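Local structure of cysteine desulfurase (Thermococcus onnurineus, 5B89) at residues V222-F232 with V246-F257. The protein probably catalyses pyridoxal-phosphate-dependent removal of sulfur from L-cysteine, yielding L-alanine and passing the sulfur to an acceptor. Sequence-based numbering, arbitrary orientation.
Sequences VKKLHADFLAF and VLYIREEFFDTF
Leu230 and Tyr248 form a hydrogen-bonded pair of an antiparallel beta hairpin, strands 229-232 and 246-249, in the seven-stranded mixed sheet of the fold-type I large domain of this class-V aminotransferase family member. It is a worked example of how one hairpin sorts its contacts onto two faces and a polar end. Backbone bonds run both ways at this pair, Tyr248 N to Leu230 O (2.8 Å) being nearly straight, and again between Phe232 and Val246. On the face of these four residues, Val222, just ahead of the Lys223-His226 turn, sets CG1 over the centre of the Tyr248 ring, 3.6 Å from its centroid, a CH-pi contact. A chi1 of 163° holds the Tyr248 ring opposite its backbone N and beside the carbonyl carbon, where CE2, at the ring edge, comes 3.5 Å from Ala227 O. Farther along, Val246 lies alongside Phe232 and covers one ring face with CB and CG2. The other face carries an aromatic cluster: the end of the Phe229 ring meets Phe253 and Phe257 obliquely, with planes 54° and 47° apart, while Ile249 CG2 touches Phe229 CE2 (3.8 Å). Beyond the paired strands, Asp228 O receives Arg250 N, and the side chains run side by side into a salt bridge in which NE and NH2 of Arg250 both converge on OD1. Were Arg250 an alanine, Asp228 OD1 would probably lose both donors that converge on it, and the salt-bridge link to Glu252 would be broken.

A second shell packs around these groups: helix 73-93 touches Val222, Phe232, Val246 and Tyr248, whereas helix 106-117 meets Phe229, Ala231 and Leu247 on the face where the Ala231 side chain comes within about 7 Å of the bound pyridoxal phosphate. Asp228 is itself steadied by Phe207 N, which bonds to OD2, while its OD1 lies 3.4 Å from Phe253 CE2, at the ring edge.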
# COMPACT_ATOMS: atom_id res chain seq x y z
N VAL B 222 -3.31 -0.96 22.94
CA VAL B 222 -1.95 -0.60 23.06
C VAL B 222 -1.48 -0.33 24.52
O VAL B 222 -0.32 -0.54 24.85
CB VAL B 222 -1.49 0.53 22.13
CG1 VAL B 222 -1.64 0.09 20.65
CG2 VAL B 222 -2.22 1.81 22.44
N LYS B 223 -2.37 0.25 25.27
CA LYS B 223 -2.10 0.55 26.74
C LYS B 223 -1.96 -0.77 27.55
O LYS B 223 -0.91 -0.98 28.25
CB LYS B 223 -3.23 1.40 27.30
CG LYS B 223 -3.48 2.75 26.56
CD LYS B 223 -4.73 3.58 26.96
CE LYS B 223 -5.88 3.61 25.90
NZ LYS B 223 -7.14 2.81 26.26
N LYS B 224 -2.88 -1.68 27.37
CA LYS B 224 -2.91 -2.95 28.05
C LYS B 224 -1.73 -3.78 27.67
O LYS B 224 -1.16 -4.48 28.50
CB LYS B 224 -4.15 -3.74 27.80
CG LYS B 224 -5.36 -3.06 28.30
CD LYS B 224 -6.57 -3.93 28.29
CE LYS B 224 -7.74 -3.02 28.68
NZ LYS B 224 -8.94 -3.89 28.67
N LEU B 225 -1.27 -3.71 26.41
CA LEU B 225 -0.18 -4.49 25.94
C LEU B 225 1.19 -3.86 26.19
O LEU B 225 2.22 -4.43 25.88
CB LEU B 225 -0.35 -4.72 24.43
CG LEU B 225 -1.54 -5.59 24.05
CD1 LEU B 225 -1.56 -5.69 22.51
CD2 LEU B 225 -1.66 -6.98 24.74
N HIS B 226 1.17 -2.60 26.66
CA HIS B 226 2.41 -1.84 26.82
C HIS B 226 3.23 -1.68 25.59
O HIS B 226 4.42 -1.60 25.54
CB HIS B 226 3.32 -2.40 27.94
CG HIS B 226 2.61 -2.68 29.23
ND1 HIS B 226 2.16 -3.93 29.65
CD2 HIS B 226 2.16 -1.78 30.12
CE1 HIS B 226 1.52 -3.77 30.81
NE2 HIS B 226 1.52 -2.48 31.12
N ALA B 227 2.50 -1.57 24.45
CA ALA B 227 3.15 -1.43 23.16
C ALA B 227 3.76 -0.03 22.90
O ALA B 227 3.15 0.95 23.17
CB ALA B 227 2.11 -1.75 22.03
N ASP B 228 4.95 -0.06 22.35
CA ASP B 228 5.58 1.11 21.78
C ASP B 228 5.31 1.21 20.25
O ASP B 228 5.14 2.31 19.72
CB ASP B 228 7.06 1.12 22.03
CG ASP B 228 7.36 1.22 23.59
OD1 ASP B 228 6.74 2.05 24.25
OD2 ASP B 228 8.21 0.40 23.96
N PHE B 229 5.31 0.05 19.59
CA PHE B 229 4.93 -0.05 18.15
C PHE B 229 4.05 -1.23 18.08
O PHE B 229 4.25 -2.26 18.74
CB PHE B 229 6.15 -0.21 17.30
CG PHE B 229 7.09 0.96 17.36
CD1 PHE B 229 8.01 1.05 18.34
CD2 PHE B 229 7.07 1.93 16.37
CE1 PHE B 229 8.86 2.15 18.38
CE2 PHE B 229 7.89 3.05 16.42
CZ PHE B 229 8.79 3.14 17.40
N LEU B 230 3.07 -1.12 17.15
CA LEU B 230 2.12 -2.24 16.93
C LEU B 230 1.68 -2.25 15.50
O LEU B 230 1.44 -1.17 14.97
CB LEU B 230 0.99 -2.22 17.87
CG LEU B 230 -0.01 -3.38 17.80
CD1 LEU B 230 -0.57 -3.70 19.13
CD2 LEU B 230 -1.13 -3.04 16.86
N ALA B 231 1.65 -3.43 14.89
CA ALA B 231 1.30 -3.53 13.42
C ALA B 231 0.14 -4.50 13.28
O ALA B 231 0.04 -5.49 13.99
CB ALA B 231 2.50 -4.09 12.69
N PHE B 232 -0.80 -4.19 12.39
CA PHE B 232 -1.81 -5.15 11.95
C PHE B 232 -2.22 -4.90 10.53
O PHE B 232 -1.84 -3.91 9.95
CB PHE B 232 -2.97 -5.23 12.90
CG PHE B 232 -3.89 -4.06 12.94
CD1 PHE B 232 -5.01 -4.06 12.11
CD2 PHE B 232 -3.74 -3.02 13.83
CE1 PHE B 232 -5.94 -3.10 12.18
CE2 PHE B 232 -4.69 -2.05 13.90
CZ PHE B 232 -5.80 -2.06 13.04
N VAL B 246 -1.75 -1.04 9.33
CA VAL B 246 -1.60 -0.01 10.38
C VAL B 246 -0.27 -0.20 11.08
O VAL B 246 0.14 -1.32 11.33
CB VAL B 246 -2.79 -0.10 11.36
CG1 VAL B 246 -2.54 0.82 12.57
CG2 VAL B 246 -4.08 0.22 10.70
N LEU B 247 0.37 0.92 11.33
CA LEU B 247 1.51 1.01 12.22
C LEU B 247 1.17 2.03 13.30
O LEU B 247 0.97 3.23 13.04
CB LEU B 247 2.79 1.37 11.53
CG LEU B 247 4.04 1.60 12.47
CD1 LEU B 247 4.31 0.37 13.21
CD2 LEU B 247 5.19 2.11 11.64
N TYR B 248 1.11 1.54 14.56
CA TYR B 248 1.04 2.42 15.71
C TYR B 248 2.39 2.73 16.20
O TYR B 248 3.24 1.86 16.35
CB TYR B 248 0.28 1.68 16.84
CG TYR B 248 0.44 2.23 18.27
CD1 TYR B 248 -0.24 3.37 18.65
CD2 TYR B 248 1.30 1.66 19.12
CE1 TYR B 248 -0.15 3.83 19.91
CE2 TYR B 248 1.43 2.12 20.38
CZ TYR B 248 0.72 3.22 20.75
OH TYR B 248 0.78 3.79 22.07
N ILE B 249 2.60 4.04 16.39
CA ILE B 249 3.85 4.62 16.94
C ILE B 249 3.51 5.42 18.14
O ILE B 249 2.84 6.46 18.08
CB ILE B 249 4.54 5.53 15.94
CG1 ILE B 249 4.84 4.81 14.60
CG2 ILE B 249 5.78 6.16 16.55
CD1 ILE B 249 5.31 5.72 13.51
N ARG B 250 3.89 4.92 19.34
CA ARG B 250 3.60 5.73 20.54
C ARG B 250 4.37 7.08 20.53
O ARG B 250 5.48 7.18 20.08
CB ARG B 250 4.07 4.85 21.73
CG ARG B 250 3.71 5.45 23.09
CD ARG B 250 3.64 4.49 24.25
NE ARG B 250 4.95 4.23 24.54
CZ ARG B 250 5.66 4.84 25.52
NH1 ARG B 250 5.18 5.91 26.19
NH2 ARG B 250 6.92 4.40 25.78
N GLU B 251 3.61 8.07 20.99
CA GLU B 251 4.07 9.44 20.84
C GLU B 251 5.43 9.76 21.42
O GLU B 251 6.16 10.61 20.93
CB GLU B 251 3.01 10.42 21.37
CG GLU B 251 2.73 10.39 22.81
CD GLU B 251 1.65 11.38 23.28
OE1 GLU B 251 1.32 12.31 22.53
OE2 GLU B 251 1.14 11.16 24.38
N GLU B 252 5.80 9.02 22.48
CA GLU B 252 7.10 9.18 22.96
C GLU B 252 8.23 8.92 22.01
O GLU B 252 9.38 9.37 22.20
CB GLU B 252 7.27 8.44 24.26
CG GLU B 252 8.03 7.18 24.23
CD GLU B 252 8.61 6.84 25.62
OE1 GLU B 252 9.83 6.47 25.74
OE2 GLU B 252 7.84 6.94 26.61
N PHE B 253 8.01 8.20 20.87
CA PHE B 253 8.97 7.99 19.85
C PHE B 253 8.93 8.91 18.67
O PHE B 253 9.75 8.75 17.77
CB PHE B 253 8.83 6.50 19.34
CG PHE B 253 9.17 5.54 20.44
CD1 PHE B 253 10.49 5.12 20.65
CD2 PHE B 253 8.18 5.15 21.31
CE1 PHE B 253 10.78 4.26 21.73
CE2 PHE B 253 8.51 4.34 22.38
CZ PHE B 253 9.77 3.92 22.56
N PHE B 254 8.07 9.94 18.70
CA PHE B 254 8.05 10.87 17.53
C PHE B 254 9.41 11.56 17.33
O PHE B 254 9.71 11.89 16.21
CB PHE B 254 6.95 11.86 17.71
CG PHE B 254 5.55 11.33 17.66
CD1 PHE B 254 5.21 10.02 17.19
CD2 PHE B 254 4.46 12.11 18.02
CE1 PHE B 254 3.88 9.67 17.07
CE2 PHE B 254 3.15 11.72 17.93
CZ PHE B 254 2.87 10.45 17.42
N ASP B 255 10.21 11.80 18.39
CA ASP B 255 11.54 12.50 18.23
C ASP B 255 12.69 11.53 17.98
O ASP B 255 13.83 11.92 17.96
CB ASP B 255 11.88 13.31 19.54
CG ASP B 255 11.02 14.56 19.71
OD1 ASP B 255 10.46 15.04 18.70
OD2 ASP B 255 10.87 15.04 20.86
N THR B 256 12.42 10.23 17.86
CA THR B 256 13.44 9.18 17.79
C THR B 256 13.27 8.48 16.39
O THR B 256 14.18 8.21 15.69
CB THR B 256 13.21 8.09 18.89
OG1 THR B 256 13.35 8.69 20.17
CG2 THR B 256 14.22 6.89 18.77
N PHE B 257 12.01 8.26 16.00
CA PHE B 257 11.74 7.40 14.86
C PHE B 257 11.97 8.12 13.56
O PHE B 257 11.23 9.09 13.31
CB PHE B 257 10.29 6.94 14.97
CG PHE B 257 9.87 5.93 13.91
CD1 PHE B 257 10.34 4.63 13.95
CD2 PHE B 257 9.00 6.26 12.94
CE1 PHE B 257 9.98 3.74 12.98
CE2 PHE B 257 8.61 5.33 11.96
CZ PHE B 257 9.15 4.10 11.99